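Local coordinates for protein D-aminoacyl-tRNA deacylase (Archaeoglobus fulgidus, PDB 1YQE) that probably hydrolyses D-aminoacyl-tRNAs and glycyl-tRNA(Ala), with zinc as cofactor, releasing tRNA and the free amino acid, at residues 220-223 against 224-228; 198-201 against 202-205; 227-230 against 231-234. All coordinates share one frame; numbering follows the deposited sequence.

Contact 1 (220-223 against 224-228); sequences KYTF and EHLTA
Phe223 and Leu226 both carry CG beside the backbone N (chi1 -71° and -66°), and these torsions bring Leu226 CD1 to the edge of the Phe223 ring, near its plane, 4.2 Å from CD1 of that ring. The segment 220-228 is a run of tight turns in the loop of a beta-alpha-beta crossover, linking strand 212-218 to helix 228-238, and two i to i+3 backbone bonds join its halves. His225 N reaches Thr222 O at 2.9 Å and Leu226 N reaches Phe223 O at 3.3 Å. Both donors stand above the carbonyl plane, and Leu226 N adds a weak second bond, spanning four residues, to Thr222 O.

One face of the Phe223 ring rests on its own backbone turn, with Lys220 CA 3.5 Å above the centre. Next door, Thr222 holds OG1 between its backbone N and carbonyl carbon (chi1 73°), where it bonds to Ala219 O and still lies against Leu226 CG at 3.7 Å. Val254 and Ile257 of helix 252-265 touch Phe223 and Leu226 respectively, tying the loop to that helix.

The charged ends do not meet directly. Glu224 OE2 stays 5.2 Å from Lys220 NZ. A water bridges them, accepting from Lys220 NZ and donating both to Lys220 O and, at 2.8 Å, to Glu224 OE2.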
loop_
_atom_site.group_PDB
_atom_site.type_symbol
_atom_site.label_atom_id
_atom_site.label_comp_id
_atom_site.label_asym_id
_atom_site.label_seq_id
_atom_site.Cartn_x
_atom_site.Cartn_y
_atom_site.Cartn_z
ATOM N N LYS A 220 -2.513 -16.956 -1.578
ATOM C CA LYS A 220 -2.509 -18.342 -2.014
ATOM C C LYS A 220 -3.272 -18.533 -3.325
ATOM O O LYS A 220 -2.936 -19.422 -4.105
ATOM C CB LYS A 220 -3.106 -19.235 -0.914
ATOM C CG LYS A 220 -3.510 -20.622 -1.381
ATOM C CD LYS A 220 -3.759 -21.564 -0.211
ATOM C CE LYS A 220 -4.694 -22.700 -0.612
ATOM N NZ LYS A 220 -4.287 -23.340 -1.895
ATOM N N TYR A 221 -4.286 -17.708 -3.587
ATOM C CA TYR A 221 -5.049 -17.876 -4.829
ATOM C C TYR A 221 -4.247 -17.517 -6.084
ATOM O O TYR A 221 -4.686 -17.772 -7.205
ATOM C CB TYR A 221 -6.381 -17.094 -4.779
ATOM C CG TYR A 221 -6.288 -15.580 -4.776
ATOM C CD1 TYR A 221 -5.902 -14.882 -5.920
ATOM C CD2 TYR A 221 -6.602 -14.843 -3.629
ATOM C CE1 TYR A 221 -5.828 -13.490 -5.928
ATOM C CE2 TYR A 221 -6.531 -13.445 -3.627
ATOM C CZ TYR A 221 -6.142 -12.777 -4.782
ATOM O OH TYR A 221 -6.060 -11.399 -4.800
ATOM N N THR A 222 -3.058 -16.953 -5.894
ATOM C CA THR A 222 -2.203 -16.583 -7.021
ATOM C C THR A 222 -1.107 -17.620 -7.315
ATOM O O THR A 222 -0.443 -17.540 -8.353
ATOM C CB THR A 222 -1.487 -15.239 -6.761
ATOM O OG1 THR A 222 -0.460 -15.432 -5.777
ATOM C CG2 THR A 222 -2.468 -14.198 -6.256
ATOM N N PHE A 223 -0.925 -18.587 -6.414
ATOM C CA PHE A 223 0.129 -19.599 -6.563
ATOM C C PHE A 223 0.312 -20.215 -7.951
ATOM O O PHE A 223 1.427 -20.256 -8.467
ATOM C CB PHE A 223 -0.057 -20.750 -5.561
ATOM C CG PHE A 223 0.236 -20.386 -4.126
ATOM C CD1 PHE A 223 0.786 -19.152 -3.792
ATOM C CD2 PHE A 223 -0.033 -21.298 -3.104
ATOM C CE1 PHE A 223 1.065 -18.828 -2.464
ATOM C CE2 PHE A 223 0.242 -20.987 -1.772
ATOM C CZ PHE A 223 0.792 -19.749 -1.452
ATOM N N GLU A 224 -0.777 -20.699 -8.539
ATOM C CA GLU A 224 -0.729 -21.346 -9.849
ATOM C C GLU A 224 -0.312 -20.444 -11.002
ATOM O O GLU A 224 0.129 -20.928 -12.047
ATOM C CB GLU A 224 -2.087 -21.963 -10.189
ATOM C CG GLU A 224 -2.564 -23.057 -9.251
ATOM C CD GLU A 224 -2.870 -22.550 -7.850
ATOM O OE1 GLU A 224 -3.322 -21.392 -7.718
ATOM O OE2 GLU A 224 -2.673 -23.323 -6.885
ATOM N N HIS A 225 -0.451 -19.138 -10.820
ATOM C CA HIS A 225 -0.105 -18.188 -11.867
ATOM C C HIS A 225 1.228 -17.486 -11.656
ATOM O O HIS A 225 1.683 -16.744 -12.523
ATOM C CB HIS A 225 -1.219 -17.153 -12.013
ATOM C CG HIS A 225 -2.480 -17.708 -12.600
ATOM N ND1 HIS A 225 -2.581 -18.090 -13.921
ATOM C CD2 HIS A 225 -3.688 -17.955 -12.043
ATOM C CE1 HIS A 225 -3.799 -18.546 -14.154
ATOM N NE2 HIS A 225 -4.490 -18.474 -13.031
ATOM N N LEU A 226 1.849 -17.714 -10.503
ATOM C CA LEU A 226 3.137 -17.098 -10.208
ATOM C C LEU A 226 4.247 -17.852 -10.923
ATOM O O LEU A 226 4.162 -19.063 -11.106
ATOM C CB LEU A 226 3.430 -17.140 -8.708
ATOM C CG LEU A 226 2.580 -16.361 -7.709
ATOM C CD1 LEU A 226 3.042 -16.732 -6.305
ATOM C CD2 LEU A 226 2.719 -14.855 -7.941
ATOM N N THR A 227 5.284 -17.129 -11.332
ATOM C CA THR A 227 6.441 -17.738 -11.975
ATOM C C THR A 227 7.659 -17.205 -11.232
ATOM O O THR A 227 7.568 -16.193 -10.540
ATOM C CB THR A 227 6.563 -17.346 -13.459
ATOM O OG1 THR A 227 6.694 -15.925 -13.571
ATOM C CG2 THR A 227 5.334 -17.817 -14.237
ATOM N N ALA A 228 8.788 -17.886 -11.359
ATOM C CA ALA A 228 9.995 -17.436 -10.690
ATOM C C ALA A 228 10.372 -16.045 -11.196
ATOM O O ALA A 228 10.799 -15.197 -10.416
ATOM C CB ALA A 228 11.132 -18.416 -10.938
HETATM O O HOH W 1 -3.347 -22.343 -4.314
#

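Contact 2 (198-201 against 202-205); sequences HYAP and RQTE
Pro201 CB lies against one face of the Arg202 guanidinium, 3.6 Å from NH2, because the arginine chain doubles back on itself. CG sits beside the backbone N, and bends at chi2 (-69°) and chi3 (76°) fold the head back so that one face lies on Pro201 CB. The folded head then meets Glu205 side-on with two nitrogens: NE to OE1 at 2.9 Å and NH2 to OE2 at 3.1 Å. Both oxygens lie close to the guanidinium plane, yet each is approached from above the carboxylate plane, so the two flat groups are not coplanar. Glu205, extended beyond CG, has a second cation in Lys276. With an alanine here instead of Arg202, the Glu205 carboxylate is likely to lose both nitrogens that grip it, keeping Lys276 as a cation, and Pro201 CB the flat group lying against it.

Ala200 O takes two bonds from one residue, Thr204: N at 2.9 Å and OG1 at 2.8 Å, the hydroxyl coming from above the carbonyl plane. Thr204 OG1 lies beside its own backbone N, which lets both donors converge, and the same oxygen is also bonded to Met138 N at the end of strand 135-138.

Gln203 bends at chi2 (95°), laying its amide against Ala200 CB, with OE1 3.3 Å away, while NE2 bonds to Gly195 O and Asn217 OD1. Upstream, Tyr199 has His198 CD2 over the centre of its ring and sends OH to Asp84 and to His80, a residue of the pyrophosphate pocket.

The turn from Ala200 to Glu205 is the start of helix 201-209: Ala200 at the N-cap, proline in the first turn, and an i to i+3 salt bridge, in the beta-alpha-beta unit formed by strand 189-194, this helix and strand 212-218.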
loop_
_atom_site.group_PDB
_atom_site.type_symbol
_atom_site.label_atom_id
_atom_site.label_comp_id
_atom_site.label_asym_id
_atom_site.label_seq_id
_atom_site.Cartn_x
_atom_site.Cartn_y
_atom_site.Cartn_z
ATOM N N HIS A 198 -6.402 -13.429 1.518
ATOM C CA HIS A 198 -6.415 -12.049 1.030
ATOM C C HIS A 198 -6.078 -10.944 2.031
ATOM O O HIS A 198 -5.660 -9.855 1.628
ATOM C CB HIS A 198 -7.759 -11.735 0.354
ATOM C CG HIS A 198 -8.937 -11.816 1.272
ATOM N ND1 HIS A 198 -9.298 -12.975 1.926
ATOM C CD2 HIS A 198 -9.848 -10.882 1.635
ATOM C CE1 HIS A 198 -10.378 -12.752 2.652
ATOM N NE2 HIS A 198 -10.733 -11.489 2.493
ATOM N N TYR A 199 -6.263 -11.202 3.322
ATOM C CA TYR A 199 -5.939 -10.191 4.329
ATOM C C TYR A 199 -4.576 -10.427 4.982
ATOM O O TYR A 199 -4.272 -9.851 6.029
ATOM C CB TYR A 199 -7.029 -10.111 5.405
ATOM C CG TYR A 199 -8.272 -9.357 4.969
ATOM C CD1 TYR A 199 -8.171 -8.163 4.249
ATOM C CD2 TYR A 199 -9.547 -9.817 5.304
ATOM C CE1 TYR A 199 -9.309 -7.445 3.873
ATOM C CE2 TYR A 199 -10.696 -9.105 4.932
ATOM C CZ TYR A 199 -10.568 -7.921 4.218
ATOM O OH TYR A 199 -11.698 -7.218 3.843
ATOM N N ALA A 200 -3.767 -11.282 4.361
ATOM C CA ALA A 200 -2.412 -11.584 4.835
ATOM C C ALA A 200 -2.215 -11.465 6.345
ATOM O O ALA A 200 -1.594 -10.515 6.821
ATOM C CB ALA A 200 -1.417 -10.679 4.118
ATOM N N PRO A 201 -2.729 -12.438 7.115
ATOM C CA PRO A 201 -2.624 -12.463 8.581
ATOM C C PRO A 201 -1.189 -12.404 9.111
ATOM O O PRO A 201 -0.869 -11.589 9.984
ATOM C CB PRO A 201 -3.306 -13.780 8.957
ATOM C CG PRO A 201 -4.257 -14.020 7.833
ATOM C CD PRO A 201 -3.455 -13.621 6.623
ATOM N N ARG A 202 -0.327 -13.273 8.593
ATOM C CA ARG A 202 1.065 -13.306 9.039
ATOM C C ARG A 202 1.742 -11.972 8.741
ATOM O O ARG A 202 2.365 -11.370 9.621
ATOM C CB ARG A 202 1.837 -14.439 8.344
ATOM C CG ARG A 202 1.278 -15.855 8.558
ATOM C CD ARG A 202 1.442 -16.350 9.994
ATOM N NE ARG A 202 0.484 -15.737 10.911
ATOM C CZ ARG A 202 -0.827 -15.959 10.885
ATOM N NH1 ARG A 202 -1.351 -16.785 9.988
ATOM N NH2 ARG A 202 -1.618 -15.350 11.756
ATOM N N GLN A 203 1.611 -11.508 7.502
ATOM C CA GLN A 203 2.221 -10.243 7.095
ATOM C C GLN A 203 1.713 -9.063 7.925
ATOM O O GLN A 203 2.465 -8.138 8.223
ATOM C CB GLN A 203 1.973 -9.984 5.605
ATOM C CG GLN A 203 2.636 -11.005 4.685
ATOM C CD GLN A 203 1.703 -12.137 4.295
ATOM O OE1 GLN A 203 0.990 -12.688 5.132
ATOM N NE2 GLN A 203 1.711 -12.492 3.014
ATOM N N THR A 204 0.440 -9.096 8.297
ATOM C CA THR A 204 -0.138 -8.032 9.115
ATOM C C THR A 204 0.547 -7.996 10.487
ATOM O O THR A 204 0.883 -6.925 10.998
ATOM C CB THR A 204 -1.661 -8.246 9.310
ATOM O OG1 THR A 204 -2.326 -8.097 8.049
ATOM C CG2 THR A 204 -2.234 -7.238 10.299
ATOM N N GLU A 205 0.755 -9.167 11.083
ATOM C CA GLU A 205 1.405 -9.249 12.390
ATOM C C GLU A 205 2.855 -8.770 12.259
ATOM O O GLU A 205 3.384 -8.088 13.140
ATOM C CB GLU A 205 1.373 -10.693 12.900
ATOM C CG GLU A 205 -0.018 -11.300 12.896
ATOM C CD GLU A 205 -0.023 -12.785 13.218
ATOM O OE1 GLU A 205 0.892 -13.499 12.759
ATOM O OE2 GLU A 205 -0.953 -13.240 13.918
#

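Contact 3 (227-230 against 231-234); sequences TAEF and LVKA
Leu231 N bonds to Thr227 O (3.1 Å) in the first of four successive i to i+4 bonds that join 227-230 to 231-234 as a regular alpha-helix; Thr227, extended, is the N-cap, and the chain turns helical at Ala228. The other three run from Val232, Lys233 and Ala234 to the carbonyls of Ala228, Glu229 and Phe230.

The first turn is closed from its end by a side chain. With OG1 between the backbone N and the carbonyl carbon (chi1 60°), Thr227 accepts a bond from Phe230 N at 3.0 Å, and its own carbonyl serves Leu231. One residue thus satisfies two amides.

Further along, side chains lean on carbonyls of the preceding turn. Val232 CG2 comes 3.3 Å from Ala228 O, and Leu231 CG lies 3.6 Å from Thr227 O. Glu229 crosses Val232, its OE2 4.0 Å from Val232 CB. Near the start of the helix its negative charge would probably be favoured by the helix dipole.

Phe230 has CG anti to the backbone N, as does Lys233, whose bend at chi3 (-72°) brings NZ obliquely to the ring, 4.2 Å from Phe230 CE1. Around this turn the helix divides its partners: Leu231 packs on Ile257, Val258 and Ala261 of helix 252-265 and on Phe218, whereas Phe230 meets Val97 and Leu109.

This is a classic threonine N-cap, here starting the crossover helix between the parallel strands 212-218 and 242-245.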
loop_
_atom_site.group_PDB
_atom_site.type_symbol
_atom_site.label_atom_id
_atom_site.label_comp_id
_atom_site.label_asym_id
_atom_site.label_seq_id
_atom_site.Cartn_x
_atom_site.Cartn_y
_atom_site.Cartn_z
ATOM N N THR A 227 5.284 -17.129 -11.332
ATOM C CA THR A 227 6.441 -17.738 -11.975
ATOM C C THR A 227 7.659 -17.205 -11.232
ATOM O O THR A 227 7.568 -16.193 -10.540
ATOM C CB THR A 227 6.563 -17.346 -13.459
ATOM O OG1 THR A 227 6.694 -15.925 -13.571
ATOM C CG2 THR A 227 5.334 -17.817 -14.237
ATOM N N ALA A 228 8.788 -17.886 -11.359
ATOM C CA ALA A 228 9.995 -17.436 -10.690
ATOM C C ALA A 228 10.372 -16.045 -11.196
ATOM O O ALA A 228 10.799 -15.197 -10.416
ATOM C CB ALA A 228 11.132 -18.416 -10.938
ATOM N N GLU A 229 10.197 -15.804 -12.496
ATOM C CA GLU A 229 10.547 -14.505 -13.069
ATOM C C GLU A 229 9.632 -13.383 -12.585
ATOM O O GLU A 229 10.076 -12.250 -12.392
ATOM C CB GLU A 229 10.544 -14.571 -14.601
ATOM C CG GLU A 229 10.946 -13.261 -15.272
ATOM C CD GLU A 229 12.211 -12.646 -14.671
ATOM O OE1 GLU A 229 13.257 -13.333 -14.626
ATOM O OE2 GLU A 229 12.157 -11.468 -14.245
ATOM N N PHE A 230 8.354 -13.690 -12.392
ATOM C CA PHE A 230 7.427 -12.683 -11.905
ATOM C C PHE A 230 7.837 -12.297 -10.483
ATOM O O PHE A 230 7.818 -11.122 -10.124
ATOM C CB PHE A 230 5.996 -13.220 -11.892
ATOM C CG PHE A 230 4.961 -12.168 -11.601
ATOM C CD1 PHE A 230 4.668 -11.188 -12.540
ATOM C CD2 PHE A 230 4.294 -12.148 -10.378
ATOM C CE1 PHE A 230 3.724 -10.199 -12.271
ATOM C CE2 PHE A 230 3.350 -11.164 -10.098
ATOM C CZ PHE A 230 3.064 -10.190 -11.044
ATOM N N LEU A 231 8.201 -13.289 -9.675
ATOM C CA LEU A 231 8.622 -13.010 -8.305
ATOM C C LEU A 231 9.893 -12.167 -8.283
ATOM O O LEU A 231 10.058 -11.312 -7.415
ATOM C CB LEU A 231 8.840 -14.310 -7.524
ATOM C CG LEU A 231 7.559 -15.040 -7.104
ATOM C CD1 LEU A 231 7.923 -16.283 -6.293
ATOM C CD2 LEU A 231 6.681 -14.105 -6.275
ATOM N N VAL A 232 10.794 -12.404 -9.234
ATOM C CA VAL A 232 12.026 -11.620 -9.304
ATOM C C VAL A 232 11.679 -10.166 -9.609
ATOM O O VAL A 232 12.279 -9.242 -9.050
ATOM C CB VAL A 232 12.980 -12.157 -10.394
ATOM C CG1 VAL A 232 14.069 -11.133 -10.690
ATOM C CG2 VAL A 232 13.603 -13.464 -9.930
ATOM N N LYS A 233 10.704 -9.965 -10.494
ATOM C CA LYS A 233 10.260 -8.623 -10.849
ATOM C C LYS A 233 9.684 -7.913 -9.624
ATOM O O LYS A 233 9.915 -6.723 -9.418
ATOM C CB LYS A 233 9.179 -8.672 -11.935
ATOM C CG LYS A 233 8.499 -7.319 -12.143
ATOM C CD LYS A 233 7.113 -7.434 -12.785
ATOM C CE LYS A 233 7.183 -7.818 -14.251
ATOM N NZ LYS A 233 5.846 -7.709 -14.907
ATOM N N ALA A 234 8.916 -8.648 -8.824
ATOM C CA ALA A 234 8.313 -8.085 -7.621
ATOM C C ALA A 234 9.391 -7.678 -6.614
ATOM O O ALA A 234 9.341 -6.591 -6.039
ATOM C CB ALA A 234 7.367 -9.102 -6.989
#

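In the fold
The three contacts follow the chain through two successive beta-alpha-beta units of one four-stranded parallel sheet: contact 2 is a helix start, contact 1 the turns before a helix, and contact 3 that helix's first turns. Contact 2 follows strand 189-194 and starts helix 201-209; contact 1 follows strand 212-218; contact 3 begins where contact 1 ends, the two sharing Thr227 and Ala228. The centres of contacts 1 and 3 lie about 10 Å apart, those of contacts 1 and 2 about 17 Å, and those of contacts 2 and 3 about 21 Å. The side chain of Tyr199 in contact 2 is about 8 Å from the bound pyrophosphate and that of Tyr221 in contact 1 about 10 Å.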